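Possible galactose mutarotase (Streptomyces platensis subsp. rosaceus, PDB 4RNL) is of unproven function but probably interconverts the alpha and beta anomers of an aldose such as galactose. Local coordinates at residues A[47-50]-A[56-59]; A[51-56]-A[260-265]; A[184-187]-A[191-194]. All blocks are in the same frame, centred on the assembly; numbering follows the deposited sequence. Where two conformers were deposited one is given.

Contact 1: A[47-50]-A[56-59]; sequences TVEA and MRGQ
A beta hairpin sets E49 against Q59 and A50 against G58; the axes of its short arms, 47-50 and 57-59, lie 4.6 Å apart at 156°, antiparallel but for a modest twist. A50 and G58 are the hydrogen-bonded pair: A50 N gives to G58 O at 3.2 Å, and G58 N gives to A50 O at 3.1 Å. A50 O takes a second hydrogen bond from R268 NE, outside the hairpin. E49 and Q59 form the adjoining non-hydrogen-bonded pair, their side chains on one face of the sheet, with E49 CG 3.7 Å from Q59 CA. This sheet has five antiparallel strands, and 57-59 is one of its two outermost, next to 45-51. Past that pair the Q59 side chain supplies the next link. CG stands anti to the backbone N (chi1 -155°) and the chain folds back at chi2, which carries OE1 to V48 N at 2.9 Å; the N-H points at it nearly straight (163°) and lies in the carbonyl plane. Q59 CG meanwhile rests against T47 CG2 at 3.7 Å, and NE2 gives to A61 O. Replacing this glutamine with alanine would remove OE1 and is likely to leave V48 N without that acceptor and the T47 methyl less covered. On the E49 face, the aliphatic part of R57 passes E49 at a slant, CG 3.7 Å from E49 CB. E49 OE2 stays 5.0 Å from R57 NH1, and each charge is paired elsewhere: E49 in a salt bridge with R35, R57 with E28.

Contact 2: A[51-56]-A[260-265]; sequences PDRDGM and ELYDPR
P264 O is gripped by both terminal nitrogens of R53: NH1 gives a sound bond at 3.0 Å (N-H...O 160°), and NH2 adds a weak one at 3.3 Å. The oxygen lies almost exactly in the guanidinium plane, whereas NH1, seen from the acceptor, stands 39° out of the carbonyl plane and so off a lone pair. NH2 also reaches R265 O at 3.0 Å, but its bent geometry makes this bond weak. Y262 OH lies near the guanidinium plane beyond the NH1 end, 2.9 Å from R53 NH1; the hydroxyl is the part of Y262 nearest that nitrogen, and the ring plane is turned 76° from the guanidinium plane. R53 reaches this point because CG sits between its own backbone N and carbonyl carbon and the chain bends again at chi3. Its third nitrogen, NE, gives to R343 O, so carbonyl oxygens meet all three nitrogens, NH2 only weakly, in a largely exposed setting. Behind R53 the loop is braced from within. D52 to G55 is a type I turn, and M56 N gives to D52 OD1 at 2.8 Å from above the carboxylate plane. On the other side, D263 OD1 takes R265 N at 3.2 Å, an Asx turn in the same stretch that presents the P264 and R265 carbonyls. In the fold, the D52-G55 turn projects from the edge of the five-stranded sheet, between strands 45-51 and 57-59, while 260-265 covers the last part of strand 256-262, which runs between 268-274 and 199-202 in the nine-stranded sheet, and the loop that follows.

Contact 3: A[184-187]-A[191-194]; sequences YLNL and GSGS
N186 turns its buried carboxamide toward S192 and G193, which lie on the exposed side of the contact. Only 118 Å² is buried between 184-187 and 191-194, and N186 accounts for 67 Å² of it. S192 OG stands clear of the amide plane, on one side of it, 3.1 Å from N186 OD1 and 3.3 Å from ND2, and 3.4 Å from CG between them. None of these approaches is a hydrogen bond: S192 OG bonds instead to G189 O, within the short loop that joins the two segments. G193 O lies 3.0 Å from N186 ND2 but almost in line with the CG-ND2 bond, between the directions of the two N-H groups, and neither N-H aims well at it. The amide nitrogen finds its proper acceptor in A303 O. The inner side of the contact is therefore fixed by N186 itself: with CG anti to the backbone N (chi1 -173°), ND2 reaches A303 O and OD1 takes the backbone N of G188, while its side chain also packs on H198. Close by, L187 N is bonded to H198 NE2. The outer side is looser. S192, G193 and S194 are exposed and touch N186 at a few polar atoms; S194 points its CB away and engages A196 N through OG. G193 has backbone angles of 101/-145° at which any CB would press on the preceding carbonyl oxygen, a position that calls for glycine. The bond from N186 OD1 to G188 N defines an Asx turn, here placed in the region where strand 180-185 of the seven-stranded antiparallel sheet passes into the loop toward strand 199-202, within the all-beta galactose mutarotase fold.

In the fold
From the N terminus, contact 1 comes first and closes a short hairpin with five residues between its segments. Contact 2 starts inside that hairpin's loop and so interleaves with contact 1, sharing M56 with it; it then spans about 200 residues to 260-265, joining the edge of the five-stranded sheet to the end of a strand in the nine-stranded one. Contact 3, closing a three-residue loop after a strand of the seven-stranded sheet, nests within contact 2. L187 packs on L261 and D263, bringing contacts 2 and 3 together, and R268 bonds to both A50 O and L187 O, bridging contacts 1 and 3, which do not touch directly.

Contact 1: A[47-50]-A[56-59]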
ATOM      1  N   THR A  47      -1.483 -12.546   3.161  1.00 13.61           N
ATOM      2  CA  THR A  47      -2.405 -12.660   4.289  1.00 14.59           C
ATOM      3  C   THR A  47      -1.897 -11.932   5.537  1.00 12.53           C
ATOM      4  O   THR A  47      -0.690 -11.798   5.759  1.00 10.31           O
ATOM      5  CB  THR A  47      -2.707 -14.132   4.666  1.00 23.36           C
ATOM      6  OG1 THR A  47      -1.480 -14.853   4.803  1.00 22.09           O
ATOM      7  CG2 THR A  47      -3.589 -14.825   3.625  1.00 27.38           C
ATOM      8  N   VAL A  48      -2.847 -11.466   6.339  1.00 11.50           N
ATOM      9  CA  VAL A  48      -2.593 -10.852   7.634  1.00 11.66           C
ATOM     10  C   VAL A  48      -3.621 -11.438   8.599  1.00 14.18           C
ATOM     11  O   VAL A  48      -4.829 -11.325   8.369  1.00 13.12           O
ATOM     12  CB  VAL A  48      -2.774  -9.316   7.579  1.00 14.10           C
ATOM     13  CG1 VAL A  48      -2.676  -8.723   8.969  1.00 15.66           C
ATOM     14  CG2 VAL A  48      -1.731  -8.675   6.659  1.00 10.74           C
ATOM     15  N   GLU A  49      -3.152 -12.092   9.654  1.00 12.64           N
ATOM     16  CA  GLU A  49      -4.048 -12.707  10.631  1.00 12.88           C
ATOM     17  C   GLU A  49      -3.798 -12.128  12.016  1.00 15.61           C
ATOM     18  O   GLU A  49      -2.652 -12.015  12.443  1.00 12.59           O
ATOM     19  CB  GLU A  49      -3.843 -14.224  10.653  1.00 15.10           C
ATOM     20  CG  GLU A  49      -4.313 -14.903   9.369  1.00 14.09           C
ATOM     21  CD  GLU A  49      -3.744 -16.296   9.199  1.00 23.99           C
ATOM     22  OE1 GLU A  49      -4.456 -17.268   9.515  1.00 24.21           O
ATOM     23  OE2 GLU A  49      -2.583 -16.419   8.750  1.00 26.13           O
ATOM     24  N   ALA A  50      -4.881 -11.790  12.714  1.00 11.81           N
ATOM     25  CA  ALA A  50      -4.812 -11.098  13.997  1.00 12.87           C
ATOM     26  C   ALA A  50      -5.998 -11.524  14.856  1.00 12.80           C
ATOM     27  O   ALA A  50      -7.070 -11.840  14.324  1.00 12.74           O
ATOM     28  CB  ALA A  50      -4.850  -9.580  13.774  1.00 11.72           C
HETATM   29  N   MSE A  56      -9.619 -14.819  19.091  1.00 20.65           N
HETATM   30  CA  MSE A  56      -9.691 -15.717  17.936  0.61 20.38           C
HETATM   31  C   MSE A  56      -9.014 -15.149  16.696  1.00 16.18           C
HETATM   32  O   MSE A  56      -9.322 -14.048  16.243  1.00 15.81           O
HETATM   33  CB  MSE A  56     -11.141 -16.078  17.608  0.61 23.56           C
HETATM   34  CG  MSE A  56     -11.278 -17.049  16.437  0.61 33.45           C
HETATM   35 SE   MSE A  56     -10.586 -18.849  16.792  0.61107.83          SE
HETATM   36  CE  MSE A  56     -10.832 -19.636  15.023  0.61 47.02           C
ATOM     37  N   ARG A  57      -8.077 -15.910  16.139  1.00 15.92           N
ATOM     38  CA  ARG A  57      -7.361 -15.472  14.944  1.00 16.24           C
ATOM     39  C   ARG A  57      -8.278 -15.435  13.711  1.00 17.23           C
ATOM     40  O   ARG A  57      -9.124 -16.310  13.534  1.00 18.74           O
ATOM     41  CB  ARG A  57      -6.165 -16.400  14.699  1.00 18.66           C
ATOM     42  CG  ARG A  57      -5.368 -16.093  13.449  1.00 16.45           C
ATOM     43  CD  ARG A  57      -4.058 -16.894  13.430  1.00 20.83           C
ATOM     44  NE  ARG A  57      -2.985 -16.224  14.173  1.00 23.16           N
ATOM     45  CZ  ARG A  57      -1.702 -16.578  14.134  1.00 23.00           C
ATOM     46  NH1 ARG A  57      -1.317 -17.611  13.394  1.00 20.11           N
ATOM     47  NH2 ARG A  57      -0.800 -15.896  14.833  1.00 16.54           N
ATOM     48  N   GLY A  58      -8.118 -14.415  12.871  1.00 15.19           N
ATOM     49  CA  GLY A  58      -8.877 -14.328  11.633  1.00 13.01           C
ATOM     50  C   GLY A  58      -8.079 -13.626  10.552  1.00 13.77           C
ATOM     51  O   GLY A  58      -7.255 -12.755  10.856  1.00 12.78           O
ATOM     52  N   GLN A  59      -8.310 -14.003   9.296  1.00 12.33           N
ATOM     53  CA  GLN A  59      -7.549 -13.445   8.164  1.00 11.37           C
ATOM     54  C   GLN A  59      -8.235 -12.175   7.697  1.00 11.54           C
ATOM     55  O   GLN A  59      -9.445 -12.184   7.446  1.00 11.41           O
ATOM     56  CB  GLN A  59      -7.486 -14.464   7.021  1.00 11.71           C
ATOM     57  CG  GLN A  59      -6.283 -14.282   6.082  1.00 11.21           C
ATOM     58  CD  GLN A  59      -6.380 -13.011   5.252  1.00 10.59           C
ATOM     59  OE1 GLN A  59      -5.454 -12.194   5.236  1.00 10.56           O
ATOM     60  NE2 GLN A  59      -7.508 -12.837   4.561  1.00 14.48           N
TER

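Contact 2: A[51-56]-A[260-265]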
ATOM      1  N   PRO A  51      -5.826 -11.514  16.186  1.00 15.13           N
ATOM      2  CA  PRO A  51      -6.921 -11.952  17.065  1.00 14.37           C
ATOM      3  C   PRO A  51      -8.033 -10.916  17.225  1.00 15.83           C
ATOM      4  O   PRO A  51      -7.765  -9.705  17.177  1.00 14.24           O
ATOM      5  CB  PRO A  51      -6.219 -12.183  18.409  1.00 17.24           C
ATOM      6  CG  PRO A  51      -5.062 -11.237  18.390  1.00 17.51           C
ATOM      7  CD  PRO A  51      -4.606 -11.171  16.942  1.00 17.42           C
ATOM      8  N   ASP A  52      -9.267 -11.392  17.409  1.00 15.95           N
ATOM      9  CA  ASP A  52     -10.384 -10.518  17.763  1.00 17.34           C
ATOM     10  C   ASP A  52     -10.405 -10.335  19.283  1.00 19.10           C
ATOM     11  O   ASP A  52      -9.511 -10.834  19.977  1.00 17.64           O
ATOM     12  CB  ASP A  52     -11.727 -11.063  17.224  1.00 15.36           C
ATOM     13  CG  ASP A  52     -12.147 -12.401  17.855  1.00 23.82           C
ATOM     14  OD1 ASP A  52     -11.594 -12.813  18.897  1.00 20.31           O
ATOM     15  OD2 ASP A  52     -13.077 -13.040  17.306  1.00 21.07           O
ATOM     16  N   ARG A  53     -11.422  -9.654  19.807  1.00 16.78           N
ATOM     17  CA  ARG A  53     -11.472  -9.386  21.246  1.00 19.33           C
ATOM     18  C   ARG A  53     -11.612 -10.651  22.104  1.00 23.20           C
ATOM     19  O   ARG A  53     -11.328 -10.619  23.299  1.00 23.68           O
ATOM     20  CB  ARG A  53     -12.572  -8.372  21.599  1.00 18.50           C
ATOM     21  CG  ARG A  53     -13.986  -8.843  21.310  1.00 21.57           C
ATOM     22  CD  ARG A  53     -15.023  -7.961  22.015  1.00 22.14           C
ATOM     23  NE  ARG A  53     -15.029  -6.576  21.528  1.00 25.94           N
ATOM     24  CZ  ARG A  53     -15.762  -6.149  20.503  1.00 24.20           C
ATOM     25  NH1 ARG A  53     -15.719  -4.873  20.127  1.00 19.09           N
ATOM     26  NH2 ARG A  53     -16.542  -6.997  19.850  1.00 19.39           N
ATOM     27  N   ASP A  54     -12.049 -11.753  21.501  1.00 19.88           N
ATOM     28  CA  ASP A  54     -12.129 -13.030  22.222  1.00 21.16           C
ATOM     29  C   ASP A  54     -10.840 -13.840  22.054  1.00 23.78           C
ATOM     30  O   ASP A  54     -10.712 -14.950  22.585  1.00 23.69           O
ATOM     31  CB  ASP A  54     -13.326 -13.864  21.741  1.00 21.28           C
ATOM     32  CG  ASP A  54     -14.655 -13.182  21.990  1.00 33.31           C
ATOM     33  OD1 ASP A  54     -14.754 -12.419  22.973  1.00 33.55           O
ATOM     34  OD2 ASP A  54     -15.600 -13.408  21.202  1.00 41.67           O
ATOM     35  N   GLY A  55      -9.893 -13.278  21.316  1.00 21.02           N
ATOM     36  CA  GLY A  55      -8.606 -13.912  21.105  1.00 21.93           C
ATOM     37  C   GLY A  55      -8.557 -14.817  19.890  1.00 24.50           C
ATOM     38  O   GLY A  55      -7.565 -15.504  19.672  1.00 21.80           O
HETATM   39  N   MSE A  56      -9.619 -14.819  19.091  1.00 20.65           N
HETATM   40  CA  MSE A  56      -9.691 -15.717  17.936  0.61 20.38           C
HETATM   41  C   MSE A  56      -9.014 -15.149  16.696  1.00 16.18           C
HETATM   42  O   MSE A  56      -9.322 -14.048  16.243  1.00 15.81           O
HETATM   43  CB  MSE A  56     -11.141 -16.078  17.608  0.61 23.56           C
HETATM   44  CG  MSE A  56     -11.278 -17.049  16.437  0.61 33.45           C
HETATM   45 SE   MSE A  56     -10.586 -18.849  16.792  0.61107.83          SE
HETATM   46  CE  MSE A  56     -10.832 -19.636  15.023  0.61 47.02           C
ATOM     47  N   GLU A 260      -6.497   5.538  12.574  1.00 13.00           N
ATOM     48  CA  GLU A 260      -6.984   4.477  13.458  1.00 10.59           C
ATOM     49  C   GLU A 260      -8.251   3.914  12.862  1.00 13.29           C
ATOM     50  O   GLU A 260      -9.221   4.646  12.658  1.00 12.25           O
ATOM     51  CB  GLU A 260      -7.259   5.028  14.865  1.00 11.03           C
ATOM     52  CG  GLU A 260      -5.983   5.445  15.609  1.00 13.70           C
ATOM     53  CD  GLU A 260      -6.270   6.171  16.909  1.00 28.44           C
ATOM     54  OE1 GLU A 260      -7.414   6.639  17.090  1.00 31.89           O
ATOM     55  OE2 GLU A 260      -5.353   6.272  17.752  1.00 35.96           O
ATOM     56  N   LEU A 261      -8.232   2.616  12.572  1.00 10.76           N
ATOM     57  CA  LEU A 261      -9.370   1.941  11.969  1.00  8.25           C
ATOM     58  C   LEU A 261      -9.874   0.911  12.978  1.00  9.26           C
ATOM     59  O   LEU A 261      -9.073   0.268  13.680  1.00 10.02           O
ATOM     60  CB  LEU A 261      -8.908   1.243  10.687  1.00  9.55           C
ATOM     61  CG  LEU A 261      -9.919   0.509   9.808  1.00 10.75           C
ATOM     62  CD1 LEU A 261     -10.926   1.455   9.154  1.00 13.74           C
ATOM     63  CD2 LEU A 261      -9.148  -0.266   8.741  1.00  9.19           C
ATOM     64  N   TYR A 262     -11.191   0.765  13.071  1.00  9.11           N
ATOM     65  CA  TYR A 262     -11.769  -0.101  14.091  1.00 10.78           C
ATOM     66  C   TYR A 262     -13.037  -0.785  13.607  1.00 11.41           C
ATOM     67  O   TYR A 262     -13.905  -0.147  13.004  1.00 12.15           O
ATOM     68  CB  TYR A 262     -12.063   0.716  15.359  1.00 15.26           C
ATOM     69  CG  TYR A 262     -12.796  -0.050  16.442  1.00 15.55           C
ATOM     70  CD1 TYR A 262     -12.212  -1.151  17.057  1.00 15.36           C
ATOM     71  CD2 TYR A 262     -14.057   0.344  16.867  1.00 16.88           C
ATOM     72  CE1 TYR A 262     -12.877  -1.857  18.054  1.00 14.26           C
ATOM     73  CE2 TYR A 262     -14.732  -0.355  17.868  1.00 20.52           C
ATOM     74  CZ  TYR A 262     -14.133  -1.457  18.456  1.00 16.20           C
ATOM     75  OH  TYR A 262     -14.798  -2.163  19.453  1.00 19.14           O
ATOM     76  N   ASP A 263     -13.146  -2.088  13.872  1.00 10.48           N
ATOM     77  CA  ASP A 263     -14.394  -2.818  13.619  1.00 11.64           C
ATOM     78  C   ASP A 263     -15.113  -3.133  14.924  1.00 12.28           C
ATOM     79  O   ASP A 263     -14.661  -3.990  15.687  1.00 14.87           O
ATOM     80  CB  ASP A 263     -14.118  -4.142  12.888  1.00 11.74           C
ATOM     81  CG  ASP A 263     -15.356  -5.023  12.796  1.00 20.68           C
ATOM     82  OD1 ASP A 263     -16.466  -4.469  12.609  1.00 15.46           O
ATOM     83  OD2 ASP A 263     -15.235  -6.272  12.925  1.00 16.76           O
ATOM     84  N   PRO A 264     -16.245  -2.460  15.181  1.00 15.30           N
ATOM     85  CA  PRO A 264     -16.973  -2.706  16.433  1.00 16.19           C
ATOM     86  C   PRO A 264     -17.406  -4.156  16.628  1.00 18.64           C
ATOM     87  O   PRO A 264     -17.561  -4.591  17.772  1.00 15.70           O
ATOM     88  CB  PRO A 264     -18.215  -1.820  16.285  1.00 16.83           C
ATOM     89  CG  PRO A 264     -17.748  -0.682  15.409  1.00 19.36           C
ATOM     90  CD  PRO A 264     -16.796  -1.313  14.430  1.00 14.30           C
ATOM     91  N   ARG A 265     -17.624  -4.890  15.541  1.00 16.48           N
ATOM     92  CA  ARG A 265     -18.182  -6.231  15.668  1.00 19.40           C
ATOM     93  C   ARG A 265     -17.187  -7.212  16.282  1.00 19.92           C
ATOM     94  O   ARG A 265     -17.517  -7.936  17.224  1.00 18.96           O
ATOM     95  CB  ARG A 265     -18.632  -6.780  14.311  1.00 18.52           C
ATOM     96  CG  ARG A 265     -19.818  -6.082  13.671  1.00 31.98           C
ATOM     97  CD  ARG A 265     -20.471  -7.038  12.688  1.00 43.44           C
ATOM     98  NE  ARG A 265     -21.558  -6.443  11.917  1.00 49.26           N
ATOM     99  CZ  ARG A 265     -21.430  -6.013  10.666  1.00 50.17           C
ATOM    100  NH1 ARG A 265     -20.253  -6.094  10.058  1.00 43.83           N
ATOM    101  NH2 ARG A 265     -22.473  -5.497  10.027  1.00 52.03           N
TER

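Contact 3: A[184-187]-A[191-194]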
ATOM      1  N   TYR A 184      -5.402  -4.050   1.336  1.00 10.70           N
ATOM      2  CA  TYR A 184      -6.755  -3.692   1.757  1.00  9.70           C
ATOM      3  C   TYR A 184      -7.091  -4.564   2.961  1.00 10.51           C
ATOM      4  O   TYR A 184      -6.820  -5.784   2.957  1.00 11.66           O
ATOM      5  CB  TYR A 184      -7.818  -4.055   0.716  1.00 12.38           C
ATOM      6  CG  TYR A 184      -7.726  -3.517  -0.697  1.00 11.81           C
ATOM      7  CD1 TYR A 184      -6.690  -3.893  -1.549  1.00 15.55           C
ATOM      8  CD2 TYR A 184      -8.739  -2.712  -1.211  1.00 11.92           C
ATOM      9  CE1 TYR A 184      -6.645  -3.443  -2.860  1.00 13.35           C
ATOM     10  CE2 TYR A 184      -8.706  -2.262  -2.515  1.00 12.02           C
ATOM     11  CZ  TYR A 184      -7.661  -2.634  -3.333  1.00 11.90           C
ATOM     12  OH  TYR A 184      -7.631  -2.196  -4.638  1.00 13.39           O
ATOM     13  N   LEU A 185      -7.731  -3.970   3.962  1.00 10.63           N
ATOM     14  CA  LEU A 185      -8.079  -4.700   5.172  1.00  9.53           C
ATOM     15  C   LEU A 185      -9.580  -4.688   5.439  1.00 10.27           C
ATOM     16  O   LEU A 185     -10.274  -3.696   5.203  1.00  8.95           O
ATOM     17  CB  LEU A 185      -7.337  -4.115   6.381  1.00 11.28           C
ATOM     18  CG  LEU A 185      -5.820  -4.303   6.377  1.00 16.42           C
ATOM     19  CD1 LEU A 185      -5.184  -3.420   7.431  1.00 19.83           C
ATOM     20  CD2 LEU A 185      -5.471  -5.777   6.594  1.00 15.21           C
ATOM     21  N   ASN A 186     -10.084  -5.821   5.911  1.00  9.92           N
ATOM     22  CA  ASN A 186     -11.390  -5.871   6.556  1.00  9.74           C
ATOM     23  C   ASN A 186     -11.137  -6.454   7.943  1.00 14.10           C
ATOM     24  O   ASN A 186     -10.823  -7.642   8.074  1.00 11.90           O
ATOM     25  CB  ASN A 186     -12.369  -6.749   5.758  1.00  9.67           C
ATOM     26  CG  ASN A 186     -13.792  -6.697   6.306  1.00 11.81           C
ATOM     27  OD1 ASN A 186     -14.003  -6.708   7.524  1.00 10.25           O
ATOM     28  ND2 ASN A 186     -14.776  -6.653   5.413  1.00 13.41           N
ATOM     29  N   LEU A 187     -11.255  -5.619   8.973  1.00 13.47           N
ATOM     30  CA  LEU A 187     -10.886  -6.023  10.336  1.00 11.12           C
ATOM     31  C   LEU A 187     -11.854  -7.053  10.917  1.00 10.92           C
ATOM     32  O   LEU A 187     -11.582  -7.655  11.956  1.00 12.35           O
ATOM     33  CB  LEU A 187     -10.768  -4.796  11.258  1.00  8.69           C
ATOM     34  CG  LEU A 187      -9.723  -3.766  10.827  1.00  8.33           C
ATOM     35  CD1 LEU A 187      -9.634  -2.593  11.800  1.00 15.74           C
ATOM     36  CD2 LEU A 187      -8.352  -4.449  10.680  1.00 16.05           C
ATOM     37  N   GLY A 191     -13.810 -12.176   4.426  1.00 13.69           N
ATOM     38  CA  GLY A 191     -15.046 -12.753   3.920  1.00 13.19           C
ATOM     39  C   GLY A 191     -16.291 -12.241   4.621  1.00 12.80           C
ATOM     40  O   GLY A 191     -17.381 -12.773   4.411  1.00 15.28           O
ATOM     41  N   SER A 192     -16.150 -11.203   5.443  1.00 12.70           N
ATOM     42  CA  SER A 192     -17.268 -10.783   6.307  1.00 16.81           C
ATOM     43  C   SER A 192     -18.235  -9.798   5.663  1.00 18.10           C
ATOM     44  O   SER A 192     -19.174  -9.331   6.312  1.00 18.99           O
ATOM     45  CB  SER A 192     -16.751 -10.196   7.626  1.00 13.85           C
ATOM     46  OG  SER A 192     -16.011  -9.003   7.390  1.00 13.48           O
ATOM     47  N   GLY A 193     -18.015  -9.471   4.396  1.00 13.01           N
ATOM     48  CA  GLY A 193     -18.900  -8.542   3.712  1.00 13.35           C
ATOM     49  C   GLY A 193     -18.288  -7.158   3.658  1.00 12.19           C
ATOM     50  O   GLY A 193     -17.069  -7.028   3.526  1.00 14.01           O
ATOM     51  N   SER A 194     -19.121  -6.121   3.752  1.00 12.13           N
ATOM     52  CA  SER A 194     -18.624  -4.748   3.607  1.00 11.61           C
ATOM     53  C   SER A 194     -17.773  -4.287   4.785  1.00 11.39           C
ATOM     54  O   SER A 194     -18.019  -4.663   5.935  1.00 14.17           O
ATOM     55  CB  SER A 194     -19.783  -3.772   3.400  1.00 13.69           C
ATOM     56  OG  SER A 194     -19.300  -2.434   3.330  1.00 13.89           O
TER